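Local coordinates for protein serine protease MT3772 (Mycobacterium tuberculosis, PDB 3K6Y) that acts as a serine endopeptidase, here its trypsin-like protease part, and probably lets the bacterium withstand oxidative and acidic stress, at residues A[23-28]-A[146-151]; A[63-68]-A[105-110]; A[117-122]-A[191-196]; A[167-172]-A[210-215]. All coordinates share one frame; numbering follows the deposited sequence.

Contact 1 of 4, residues A[23-28]-A[146-151]; sequences PVASPD and PARIRE
The guanidinium of R148 meets the loop 23-28 with its edge: the carbonyl oxygens A25 O and S26 O both lie close to its plane, while a water that accepts from D28 N and donates to A147 O sits over one face, offset toward the rim. The two bonds differ in quality. R148 NH2 to S26 O is 2.9 Å long and nearly straight (168° at the hydrogen), whereas R148 NE reaches A25 O at 2.9 Å with only 137° at the hydrogen and from above the carbonyl plane; a weak NE bond to S26 O adds to the grip. CG, anti to the backbone N (chi1 -171°), comes up against V24 CG2, and the bend at chi3 sets NE beside A25 O. NH1 of R148 turns to D130, in a salt bridge, and to G128 O.

The R150 guanidinium has P23 CA at its edge, 3.9 Å from NH1, and in its plane a water held by NH1 at 3.0 Å; NH1 also donates to I22 O. V24 packs between the two arginine chains: CG2 is 3.8 Å from R148 CD and 4.0 Å from R150 CG, and CG1 is 3.6 Å from I149 O. V24 and R148 lie alongside and point opposite ways. P27 CB packs on P146 CB at 3.9 Å.

The loop runs roughly antiparallel to the strand, yet no backbone-to-backbone hydrogen bond joins them; R148 on the loop's carbonyls, apolar packing and waters do. Strand 143-157 belongs to the second six-stranded barrel of the chymotrypsin-like fold, and R150 and E151, both facing T173, form a classic beta bulge in it.

Contact 2 of 4, residues A[63-68]-A[105-110]; sequences FVISPD and VAILAV
D68 O is approached by two donors of the other segment: V110 N, in a hydrogen bond of 2.9 Å with 167° at the hydrogen, and A109 CA, whose C-H points at the same oxygen over 3.6 Å. The N-H is almost straight, yet V110 N stands above the carbonyl plane of D68, 44° out of it. A return contact runs from D68 CA to V110 O at 3.3 Å, so D68 and V110 are joined by reciprocal backbone contacts, with CA atoms 4.7 Å apart.

The side chain of D68 covers V110 O as well. Its CB lies 3.2 Å from that oxygen, and OD1 comes to 3.3 Å of it; as both are acceptors, no bond joins this pair. The carboxylate is instead held by backbone N-H groups just beyond V110, OD2 by H112 and OD1 by L113, which would offset the nearness of two oxygens. With CG anti to the carbonyl carbon (chi1 -65°), the carboxylate starts out on the side of the backbone N.

Away from D68, I65 and I107 cross at about a right angle and touch by their delta methyls, CD1 to CD1 at 4.2 Å, a loose apolar contact.

Strand 69-72 runs between strands 56-66 and 105-109 in the first barrel, which explains why the two segments meet at so few points. D68 immediately precedes that middle strand and V110 immediately follows 105-109, where their bond prolongs the pairing of the two strands. I65 and I107 both pack on strand 69-72, through M71 and R69 respectively, while V110 turns to F92 and V85 on strands 90-100 and 82-87.

Contact 3 of 4, residues A[117-122]-A[191-196]; sequences PLVFAA and NGQVLG
V194 forms both backbone hydrogen bonds of the contact. Its N donates to V119 O at 2.8 Å, 172° at the hydrogen and in the carbonyl plane; its O accepts from A121 N at 2.9 Å, with the donor above the carbonyl plane, 41° out of it. F120, the residue between the two partners, is thereby bridged to V194, and its CA-H also points at V194 O. This is a single bridge, not a paired run of strand.

Water-mediated bonds flank it. One water accepts from V119 N and donates to G192 O; the other accepts from A122 N and donates to Q193 OE1 at 2.6 Å.

Apolar packing forms a third group. The two methyls of V194 serve different neighbours: CG1, anti to the backbone N (chi1 -179°), lies 3.8 Å from F120 CE2, and CG2 lies 3.7 Å from L118 CB. F120 and V194 run side by side in the same direction, L118 and V194 cross at about a right angle. A121 CB touches L195 CD2 at 3.9 Å.

Polar atoms also make van der Waals contacts. V194 O is at the edge of the F120 ring, near its plane. Q193 lies beside V119, its CB 3.5 Å from V119 O and its NE2 3.9 Å from V119 CB.

Residues 117-122 belong to the connection between the barrels, and this bridge attaches them to strand 194-201 of the second one. Toward the first barrel, L118 is hydrogen-bonded through the backbone to V64 of strand 56-66, and F120 packs on F63 and I65 there as well as on A214 and V217 of helix 214-218. L195 and G196 both face L187 on strand 186-188, a classic beta bulge.

Contact 4 of 4, residues A[167-172]-A[210-215]; sequences VTRDVY and FVLTAG
Y172 and T213 bury the most surface here, followed by L212. T213 CG2 sits over one face of the Y172 ring, 4.0 Å from its centroid and 18° off the normal, a CH-pi contact offset toward the rim; the two side chains cross at about a right angle. V211 CG1 lies at the ring's edge. The tyrosine backbone forms the hydrogen-bonded antiparallel pair with V211: Y172 N to V211 O at 2.8 Å and V211 N to Y172 O at 3.0 Å, while Y172 OH is used by A125 N.

T213 N donates to D170 O at 3.1 Å, 176° at the hydrogen. Its OG1, between the backbone N and the carbonyl carbon (chi1 71°), caps helix 214-218 through E216 N and shares a water with D170, 2.7 Å from OG1 and with a weak bond to OD2 of the carboxylate.

L212 CD2 meets the R169 guanidinium obliquely, 3.7 Å from NH1. The polar ends have bonded partners, D170 OD1 in R154, T213 OG1 in E216 N and R169 NH1 in V103 O, while the methyls pack; together this would position R169 beside D104, predicted to be catalytic.

Contact 2 belongs to the first barrel, contact 1 lays the loop 23-28 on the second, contact 4 lies within it, and contact 3 joins the inter-barrel connection to it. Along the chain, contact 1 spans contact 2, and contact 3 alternates with contacts 1 and 4. Contacts 1 and 2 lie about 28 Å apart between centres, on opposite sides of the chain's centre; contacts 2 and 3, centres about 14 Å apart, touch, as V64 O probably accepts from L118 N. Contacts 1 and 4 touch on neighbouring strands 143-157 and 167-175, contacts 3 and 4 on 194-201 and 208-213. V105 CG2 on L212 CD1 links contacts 2 and 4 at the barrel interface, where trypsin-like proteases carry their catalytic residues.

Contact 1 of 4, residues A[23-28]-A[146-151]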
loop_
_atom_site.group_PDB
_atom_site.type_symbol
_atom_site.label_atom_id
_atom_site.label_comp_id
_atom_site.label_asym_id
_atom_site.label_seq_id
_atom_site.Cartn_x
_atom_site.Cartn_y
_atom_site.Cartn_z
ATOM N N PRO A 23 -2.716 13.791 -34.123
ATOM C CA PRO A 23 -1.729 13.269 -35.047
ATOM C C PRO A 23 -0.538 14.221 -35.153
ATOM O O PRO A 23 -0.715 15.446 -35.229
ATOM C CB PRO A 23 -2.475 13.238 -36.391
ATOM C CG PRO A 23 -3.874 13.439 -36.084
ATOM C CD PRO A 23 -3.964 14.177 -34.804
ATOM N N VAL A 24 0.665 13.657 -35.125
ATOM C CA VAL A 24 1.885 14.435 -35.311
ATOM C C VAL A 24 2.856 13.631 -36.149
ATOM O O VAL A 24 2.716 12.414 -36.281
ATOM C CB VAL A 24 2.568 14.820 -33.959
ATOM C CG1 VAL A 24 1.655 15.674 -33.116
ATOM C CG2 VAL A 24 3.073 13.570 -33.186
ATOM N N ALA A 25 3.860 14.313 -36.695
ATOM C CA ALA A 25 4.867 13.638 -37.511
ATOM C C ALA A 25 5.666 12.586 -36.740
ATOM O O ALA A 25 5.789 12.666 -35.514
ATOM C CB ALA A 25 5.798 14.658 -38.135
ATOM N N SER A 26 6.229 11.609 -37.447
ATOM C CA SER A 26 7.082 10.610 -36.826
ATOM C C SER A 26 8.221 11.300 -36.084
ATOM O O SER A 26 8.714 12.351 -36.529
ATOM C CB SER A 26 7.670 9.653 -37.862
ATOM O OG SER A 26 6.666 8.841 -38.429
ATOM N N PRO A 27 8.633 10.734 -34.936
ATOM C CA PRO A 27 9.756 11.312 -34.202
ATOM C C PRO A 27 11.029 11.291 -35.029
ATOM O O PRO A 27 11.233 10.392 -35.852
ATOM C CB PRO A 27 9.908 10.386 -32.990
ATOM C CG PRO A 27 8.606 9.673 -32.890
ATOM C CD PRO A 27 8.070 9.547 -34.266
ATOM N N ASP A 28 11.884 12.281 -34.808
ATOM C CA ASP A 28 13.131 12.377 -35.547
ATOM C C ASP A 28 14.101 11.287 -35.051
ATOM O O ASP A 28 14.539 11.343 -33.895
ATOM C CB ASP A 28 13.699 13.785 -35.325
ATOM C CG ASP A 28 15.023 14.014 -36.034
ATOM O OD1 ASP A 28 15.553 13.070 -36.643
ATOM O OD2 ASP A 28 15.536 15.147 -35.947
ATOM N N PRO A 146 13.465 8.254 -29.433
ATOM C CA PRO A 146 12.951 9.497 -29.999
ATOM C C PRO A 146 11.439 9.639 -29.819
ATOM O O PRO A 146 10.689 8.641 -29.906
ATOM C CB PRO A 146 13.314 9.384 -31.480
ATOM C CG PRO A 146 14.472 8.436 -31.516
ATOM C CD PRO A 146 14.204 7.443 -30.411
ATOM N N ALA A 147 10.979 10.856 -29.581
ATOM C CA ALA A 147 9.574 11.089 -29.314
ATOM C C ALA A 147 9.152 12.451 -29.825
ATOM O O ALA A 147 9.988 13.283 -30.159
ATOM C CB ALA A 147 9.266 10.943 -27.803
ATOM N N ARG A 148 7.845 12.657 -29.908
ATOM C CA ARG A 148 7.273 13.921 -30.314
ATOM C C ARG A 148 6.043 14.190 -29.472
ATOM O O ARG A 148 5.205 13.302 -29.295
ATOM C CB ARG A 148 6.953 13.937 -31.820
ATOM C CG ARG A 148 6.555 15.310 -32.315
ATOM C CD ARG A 148 6.310 15.413 -33.849
ATOM N NE ARG A 148 7.431 14.893 -34.631
ATOM C CZ ARG A 148 8.558 15.560 -34.889
ATOM N NH1 ARG A 148 8.744 16.793 -34.424
ATOM N NH2 ARG A 148 9.502 14.976 -35.603
ATOM N N ILE A 149 5.907 15.406 -28.967
ATOM C CA ILE A 149 4.740 15.767 -28.171
ATOM C C ILE A 149 3.493 15.758 -29.045
ATOM O O ILE A 149 3.489 16.350 -30.138
ATOM C CB ILE A 149 4.871 17.175 -27.533
ATOM C CG1 ILE A 149 6.065 17.251 -26.565
ATOM C CG2 ILE A 149 3.583 17.597 -26.829
ATOM C CD1 ILE A 149 5.894 16.419 -25.267
ATOM N N ARG A 150 2.423 15.112 -28.570
ATOM C CA ARG A 150 1.107 15.264 -29.206
ATOM C C ARG A 150 0.319 16.377 -28.537
ATOM O O ARG A 150 -0.084 17.323 -29.204
ATOM C CB ARG A 150 0.305 13.960 -29.172
ATOM C CG ARG A 150 0.923 12.795 -29.892
ATOM C CD ARG A 150 -0.039 11.628 -29.820
ATOM N NE ARG A 150 0.501 10.393 -30.352
ATOM C CZ ARG A 150 0.520 10.062 -31.646
ATOM N NH1 ARG A 150 0.075 10.916 -32.561
ATOM N NH2 ARG A 150 0.999 8.897 -32.032
ATOM N N GLU A 151 0.075 16.274 -27.233
ATOM C CA GLU A 151 -0.846 17.172 -26.559
ATOM C C GLU A 151 -0.692 17.054 -25.050
ATOM O O GLU A 151 -0.402 15.968 -24.554
ATOM C CB GLU A 151 -2.276 16.762 -26.950
ATOM C CG GLU A 151 -3.389 17.708 -26.573
ATOM C CD GLU A 151 -4.767 17.174 -26.976
ATOM O OE1 GLU A 151 -4.898 15.965 -27.301
ATOM O OE2 GLU A 151 -5.728 17.970 -26.954
HETATM O O HOH W 1 0.274 10.321 -35.492
HETATM O O HOH W 2 10.709 14.126 -32.789
#

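Contact 2 of 4, residues A[63-68]-A[105-110]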
loop_
_atom_site.group_PDB
_atom_site.type_symbol
_atom_site.label_atom_id
_atom_site.label_comp_id
_atom_site.label_asym_id
_atom_site.label_seq_id
_atom_site.Cartn_x
_atom_site.Cartn_y
_atom_site.Cartn_z
ATOM N N PHE A 63 15.190 9.004 -12.152
ATOM C CA PHE A 63 16.161 10.045 -12.455
ATOM C C PHE A 63 16.420 10.879 -11.209
ATOM O O PHE A 63 15.569 10.985 -10.320
ATOM C CB PHE A 63 15.736 10.910 -13.667
ATOM C CG PHE A 63 14.398 11.565 -13.498
ATOM C CD1 PHE A 63 14.287 12.898 -13.097
ATOM C CD2 PHE A 63 13.220 10.844 -13.725
ATOM C CE1 PHE A 63 13.040 13.487 -12.913
ATOM C CE2 PHE A 63 11.981 11.420 -13.543
ATOM C CZ PHE A 63 11.879 12.749 -13.147
ATOM N N VAL A 64 17.609 11.467 -11.163
ATOM C CA VAL A 64 18.013 12.251 -10.009
ATOM C C VAL A 64 17.289 13.598 -10.024
ATOM O O VAL A 64 17.365 14.355 -11.000
ATOM C CB VAL A 64 19.530 12.448 -9.986
ATOM C CG1 VAL A 64 19.939 13.190 -8.730
ATOM C CG2 VAL A 64 20.250 11.110 -10.066
ATOM N N ILE A 65 16.578 13.892 -8.933
ATOM C CA ILE A 65 15.854 15.167 -8.813
ATOM C C ILE A 65 16.524 16.162 -7.867
ATOM O O ILE A 65 16.222 17.351 -7.910
ATOM C CB ILE A 65 14.391 14.946 -8.386
ATOM C CG1 ILE A 65 14.276 14.041 -7.143
ATOM C CG2 ILE A 65 13.587 14.415 -9.571
ATOM C CD1 ILE A 65 12.906 14.047 -6.481
ATOM N N SER A 66 17.412 15.671 -7.017
ATOM C CA SER A 66 18.154 16.510 -6.072
ATOM C C SER A 66 19.259 15.558 -5.577
ATOM O O SER A 66 19.124 14.343 -5.692
ATOM C CB SER A 66 17.220 16.954 -4.953
ATOM O OG SER A 66 17.786 17.997 -4.171
ATOM N N PRO A 67 20.363 16.077 -5.008
ATOM C CA PRO A 67 21.381 15.106 -4.552
ATOM C C PRO A 67 20.804 13.986 -3.668
ATOM O O PRO A 67 20.007 14.264 -2.752
ATOM C CB PRO A 67 22.389 15.994 -3.806
ATOM C CG PRO A 67 22.287 17.314 -4.582
ATOM C CD PRO A 67 20.803 17.480 -4.864
ATOM N N ASP A 68 21.156 12.741 -3.981
ATOM C CA ASP A 68 20.701 11.609 -3.175
ATOM C C ASP A 68 19.188 11.408 -3.183
ATOM O O ASP A 68 18.651 10.739 -2.288
ATOM C CB ASP A 68 21.257 11.652 -1.760
ATOM C CG ASP A 68 22.756 11.506 -1.708
ATOM O OD1 ASP A 68 23.407 11.347 -2.753
ATOM O OD2 ASP A 68 23.266 11.500 -0.569
ATOM N N VAL A 105 3.809 8.199 -8.315
ATOM C CA VAL A 105 5.187 8.679 -8.175
ATOM C C VAL A 105 5.752 8.168 -6.868
ATOM O O VAL A 105 5.034 8.120 -5.866
ATOM C CB VAL A 105 5.253 10.221 -8.176
ATOM C CG1 VAL A 105 6.675 10.730 -7.847
ATOM C CG2 VAL A 105 4.817 10.761 -9.513
ATOM N N ALA A 106 7.023 7.780 -6.894
ATOM C CA ALA A 106 7.767 7.473 -5.680
ATOM C C ALA A 106 9.041 8.290 -5.679
ATOM O O ALA A 106 9.618 8.572 -6.745
ATOM C CB ALA A 106 8.092 5.964 -5.581
ATOM N N ILE A 107 9.491 8.660 -4.481
ATOM C CA ILE A 107 10.804 9.285 -4.329
ATOM C C ILE A 107 11.642 8.366 -3.463
ATOM O O ILE A 107 11.177 7.874 -2.413
ATOM C CB ILE A 107 10.713 10.703 -3.697
ATOM C CG1 ILE A 107 9.921 11.630 -4.635
ATOM C CG2 ILE A 107 12.123 11.268 -3.428
ATOM C CD1 ILE A 107 9.649 13.043 -4.079
ATOM N N LEU A 108 12.865 8.133 -3.945
ATOM C CA LEU A 108 13.821 7.283 -3.261
ATOM C C LEU A 108 14.924 8.110 -2.666
ATOM O O LEU A 108 15.469 9.005 -3.327
ATOM C CB LEU A 108 14.450 6.300 -4.265
ATOM C CG LEU A 108 13.469 5.520 -5.125
ATOM C CD1 LEU A 108 14.222 4.628 -6.077
ATOM C CD2 LEU A 108 12.501 4.676 -4.321
ATOM N N ALA A 109 15.278 7.775 -1.422
ATOM C CA ALA A 109 16.494 8.303 -0.797
ATOM C C ALA A 109 17.639 7.357 -1.116
ATOM O O ALA A 109 17.545 6.143 -0.867
ATOM C CB ALA A 109 16.316 8.436 0.718
ATOM N N VAL A 110 18.713 7.892 -1.691
ATOM C CA VAL A 110 19.814 7.065 -2.212
ATOM C C VAL A 110 21.127 7.694 -1.765
ATOM O O VAL A 110 21.709 8.527 -2.461
ATOM C CB VAL A 110 19.775 6.974 -3.748
ATOM C CG1 VAL A 110 20.752 5.903 -4.244
ATOM C CG2 VAL A 110 18.342 6.660 -4.248
#

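Contact 3 of 4, residues A[117-122]-A[191-196]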
loop_
_atom_site.group_PDB
_atom_site.type_symbol
_atom_site.label_atom_id
_atom_site.label_comp_id
_atom_site.label_asym_id
_atom_site.label_seq_id
_atom_site.Cartn_x
_atom_site.Cartn_y
_atom_site.Cartn_z
ATOM N N PRO A 117 21.559 16.264 -10.167
ATOM C CA PRO A 117 20.152 16.300 -10.496
ATOM C C PRO A 117 19.871 16.881 -11.861
ATOM O O PRO A 117 20.675 17.653 -12.419
ATOM C CB PRO A 117 19.554 17.225 -9.434
ATOM C CG PRO A 117 20.695 18.086 -8.953
ATOM C CD PRO A 117 21.936 17.246 -9.129
ATOM N N LEU A 118 18.695 16.534 -12.356
ATOM C CA LEU A 118 18.093 17.180 -13.515
ATOM C C LEU A 118 17.095 18.207 -13.040
ATOM O O LEU A 118 16.537 18.056 -11.961
ATOM C CB LEU A 118 17.372 16.155 -14.397
ATOM C CG LEU A 118 18.271 15.011 -14.878
ATOM C CD1 LEU A 118 17.461 14.065 -15.728
ATOM C CD2 LEU A 118 19.474 15.522 -15.659
ATOM N N VAL A 119 16.854 19.238 -13.846
ATOM C CA VAL A 119 15.900 20.278 -13.485
ATOM C C VAL A 119 14.618 20.049 -14.252
ATOM O O VAL A 119 14.659 19.672 -15.433
ATOM C CB VAL A 119 16.459 21.700 -13.820
ATOM C CG1 VAL A 119 15.620 22.789 -13.168
ATOM C CG2 VAL A 119 17.877 21.830 -13.346
ATOM N N PHE A 120 13.491 20.254 -13.572
ATOM C CA PHE A 120 12.188 20.267 -14.232
ATOM C C PHE A 120 12.051 21.518 -15.075
ATOM O O PHE A 120 12.395 22.627 -14.631
ATOM C CB PHE A 120 11.047 20.187 -13.203
ATOM C CG PHE A 120 10.890 18.822 -12.610
ATOM C CD1 PHE A 120 11.286 18.573 -11.295
ATOM C CD2 PHE A 120 10.354 17.774 -13.372
ATOM C CE1 PHE A 120 11.178 17.314 -10.738
ATOM C CE2 PHE A 120 10.234 16.502 -12.812
ATOM C CZ PHE A 120 10.628 16.276 -11.496
ATOM N N ALA A 121 11.574 21.345 -16.300
ATOM C CA ALA A 121 11.301 22.478 -17.194
ATOM C C ALA A 121 10.239 23.393 -16.609
ATOM O O ALA A 121 9.235 22.926 -16.084
ATOM C CB ALA A 121 10.866 21.988 -18.556
ATOM N N ALA A 122 10.485 24.700 -16.710
ATOM C CA ALA A 122 9.619 25.727 -16.135
ATOM C C ALA A 122 8.295 25.914 -16.880
ATOM O O ALA A 122 7.312 26.328 -16.272
ATOM C CB ALA A 122 10.364 27.054 -16.043
ATOM N N ASN A 191 16.905 20.858 -24.312
ATOM C CA ASN A 191 17.705 21.567 -23.322
ATOM C C ASN A 191 18.157 20.642 -22.190
ATOM O O ASN A 191 18.893 21.062 -21.302
ATOM C CB ASN A 191 16.887 22.704 -22.711
ATOM C CG ASN A 191 16.606 23.813 -23.686
ATOM O OD1 ASN A 191 17.450 24.166 -24.502
ATOM N ND2 ASN A 191 15.414 24.374 -23.603
ATOM N N GLY A 192 17.698 19.391 -22.190
ATOM C CA GLY A 192 18.090 18.475 -21.133
ATOM C C GLY A 192 17.301 18.646 -19.848
ATOM O O GLY A 192 17.707 18.140 -18.810
ATOM N N GLN A 193 16.185 19.360 -19.915
ATOM C CA GLN A 193 15.323 19.530 -18.758
ATOM C C GLN A 193 14.186 18.530 -18.821
ATOM O O GLN A 193 13.801 18.053 -19.901
ATOM C CB GLN A 193 14.797 20.957 -18.677
ATOM C CG GLN A 193 15.941 21.977 -18.562
ATOM C CD GLN A 193 15.512 23.324 -18.022
ATOM O OE1 GLN A 193 14.487 23.867 -18.418
ATOM N NE2 GLN A 193 16.308 23.874 -17.108
ATOM N N VAL A 194 13.629 18.240 -17.651
ATOM C CA VAL A 194 12.621 17.202 -17.554
ATOM C C VAL A 194 11.223 17.790 -17.747
ATOM O O VAL A 194 10.754 18.638 -16.967
ATOM C CB VAL A 194 12.721 16.469 -16.208
ATOM C CG1 VAL A 194 11.670 15.367 -16.118
ATOM C CG2 VAL A 194 14.104 15.839 -16.038
ATOM N N LEU A 195 10.540 17.283 -18.770
ATOM C CA LEU A 195 9.168 17.682 -19.045
ATOM C C LEU A 195 8.158 16.862 -18.268
ATOM O O LEU A 195 7.030 17.310 -18.045
ATOM C CB LEU A 195 8.862 17.539 -20.536
ATOM C CG LEU A 195 9.560 18.532 -21.463
ATOM C CD1 LEU A 195 9.422 18.086 -22.906
ATOM C CD2 LEU A 195 8.974 19.928 -21.279
ATOM N N GLY A 196 8.542 15.648 -17.887
ATOM C CA GLY A 196 7.646 14.787 -17.137
ATOM C C GLY A 196 8.223 13.407 -16.963
ATOM O O GLY A 196 9.389 13.166 -17.310
HETATM O O HOH W 3 18.432 19.249 -16.318
HETATM O O HOH W 4 13.297 25.738 -16.980
#

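Contact 4 of 4, residues A[167-172]-A[210-215]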
loop_
_atom_site.group_PDB
_atom_site.type_symbol
_atom_site.label_atom_id
_atom_site.label_comp_id
_atom_site.label_asym_id
_atom_site.label_seq_id
_atom_site.Cartn_x
_atom_site.Cartn_y
_atom_site.Cartn_z
ATOM N N VAL A 167 -8.703 8.695 -10.666
ATOM C CA VAL A 167 -7.832 9.851 -10.518
ATOM C C VAL A 167 -7.834 10.664 -11.798
ATOM O O VAL A 167 -8.082 10.112 -12.856
ATOM C CB VAL A 167 -6.386 9.438 -10.165
ATOM C CG1 VAL A 167 -6.348 8.772 -8.808
ATOM C CG2 VAL A 167 -5.782 8.513 -11.233
ATOM N N THR A 168 -7.558 11.959 -11.678
ATOM C CA THR A 168 -7.425 12.838 -12.833
ATOM C C THR A 168 -6.062 13.496 -12.739
ATOM O O THR A 168 -5.731 14.088 -11.709
ATOM C CB THR A 168 -8.547 13.906 -12.885
ATOM O OG1 THR A 168 -9.820 13.249 -12.937
ATOM C CG2 THR A 168 -8.404 14.790 -14.127
ATOM N N ARG A 169 -5.292 13.389 -13.821
ATOM C CA ARG A 169 -3.897 13.851 -13.822
ATOM C C ARG A 169 -3.586 14.591 -15.106
ATOM O O ARG A 169 -4.136 14.278 -16.173
ATOM C CB ARG A 169 -2.970 12.647 -13.742
ATOM C CG ARG A 169 -3.159 11.857 -12.477
ATOM C CD ARG A 169 -2.275 10.647 -12.419
ATOM N NE ARG A 169 -2.699 9.616 -13.356
ATOM C CZ ARG A 169 -2.059 8.467 -13.540
ATOM N NH1 ARG A 169 -0.932 8.226 -12.880
ATOM N NH2 ARG A 169 -2.522 7.570 -14.399
ATOM N N ASP A 170 -2.690 15.564 -15.012
ATOM C CA ASP A 170 -2.151 16.212 -16.214
ATOM C C ASP A 170 -1.060 15.332 -16.817
ATOM O O ASP A 170 -0.086 14.979 -16.144
ATOM C CB ASP A 170 -1.556 17.586 -15.880
ATOM C CG ASP A 170 -2.599 18.606 -15.459
ATOM O OD1 ASP A 170 -3.753 18.525 -15.910
ATOM O OD2 ASP A 170 -2.246 19.516 -14.687
ATOM N N VAL A 171 -1.225 15.003 -18.091
ATOM C CA VAL A 171 -0.321 14.150 -18.828
ATOM C C VAL A 171 0.013 14.751 -20.174
ATOM O O VAL A 171 -0.764 15.569 -20.697
ATOM C CB VAL A 171 -0.864 12.703 -18.978
ATOM C CG1 VAL A 171 -1.234 12.134 -17.605
ATOM C CG2 VAL A 171 -2.018 12.640 -19.944
ATOM N N TYR A 172 1.150 14.357 -20.731
ATOM C CA TYR A 172 1.348 14.488 -22.162
ATOM C C TYR A 172 1.062 13.162 -22.822
ATOM O O TYR A 172 1.459 12.098 -22.323
ATOM C CB TYR A 172 2.789 14.850 -22.514
ATOM C CG TYR A 172 3.269 16.185 -22.024
ATOM C CD1 TYR A 172 2.806 17.377 -22.598
ATOM C CD2 TYR A 172 4.239 16.266 -21.028
ATOM C CE1 TYR A 172 3.275 18.608 -22.165
ATOM C CE2 TYR A 172 4.706 17.501 -20.581
ATOM C CZ TYR A 172 4.228 18.662 -21.159
ATOM O OH TYR A 172 4.684 19.881 -20.739
ATOM N N PHE A 210 2.420 7.833 -22.660
ATOM C CA PHE A 210 1.812 8.704 -21.670
ATOM C C PHE A 210 2.864 9.113 -20.660
ATOM O O PHE A 210 3.659 8.272 -20.195
ATOM C CB PHE A 210 0.696 7.989 -20.920
ATOM C CG PHE A 210 -0.494 7.673 -21.774
ATOM C CD1 PHE A 210 -1.483 8.625 -21.968
ATOM C CD2 PHE A 210 -0.590 6.454 -22.423
ATOM C CE1 PHE A 210 -2.595 8.350 -22.770
ATOM C CE2 PHE A 210 -1.700 6.163 -23.237
ATOM C CZ PHE A 210 -2.689 7.124 -23.413
ATOM N N VAL A 211 2.871 10.408 -20.343
ATOM C CA VAL A 211 3.895 11.035 -19.510
ATOM C C VAL A 211 3.229 11.935 -18.480
ATOM O O VAL A 211 2.437 12.814 -18.851
ATOM C CB VAL A 211 4.843 11.878 -20.394
ATOM C CG1 VAL A 211 5.929 12.535 -19.556
ATOM C CG2 VAL A 211 5.451 11.024 -21.497
ATOM N N LEU A 212 3.523 11.745 -17.186
ATOM C CA LEU A 212 3.008 12.682 -16.186
ATOM C C LEU A 212 3.715 13.999 -16.358
ATOM O O LEU A 212 4.938 14.025 -16.461
ATOM C CB LEU A 212 3.292 12.181 -14.770
ATOM C CG LEU A 212 2.730 10.824 -14.375
ATOM C CD1 LEU A 212 3.311 10.359 -13.050
ATOM C CD2 LEU A 212 1.194 10.877 -14.316
ATOM N N THR A 213 2.989 15.112 -16.374
ATOM C CA THR A 213 3.690 16.380 -16.579
ATOM C C THR A 213 4.558 16.770 -15.374
ATOM O O THR A 213 4.321 16.332 -14.247
ATOM C CB THR A 213 2.735 17.553 -16.907
ATOM O OG1 THR A 213 1.995 17.885 -15.737
ATOM C CG2 THR A 213 1.808 17.235 -18.085
ATOM N N ALA A 214 5.513 17.668 -15.612
ATOM C CA ALA A 214 6.278 18.224 -14.508
ATOM C C ALA A 214 5.360 18.840 -13.442
ATOM O O ALA A 214 5.555 18.644 -12.247
ATOM C CB ALA A 214 7.296 19.258 -15.020
ATOM N N GLY A 215 4.346 19.584 -13.895
ATOM C CA GLY A 215 3.371 20.178 -12.980
ATOM C C GLY A 215 2.615 19.139 -12.166
ATOM O O GLY A 215 2.341 19.353 -10.983
HETATM O O HOH W 5 0.755 20.276 -15.961
#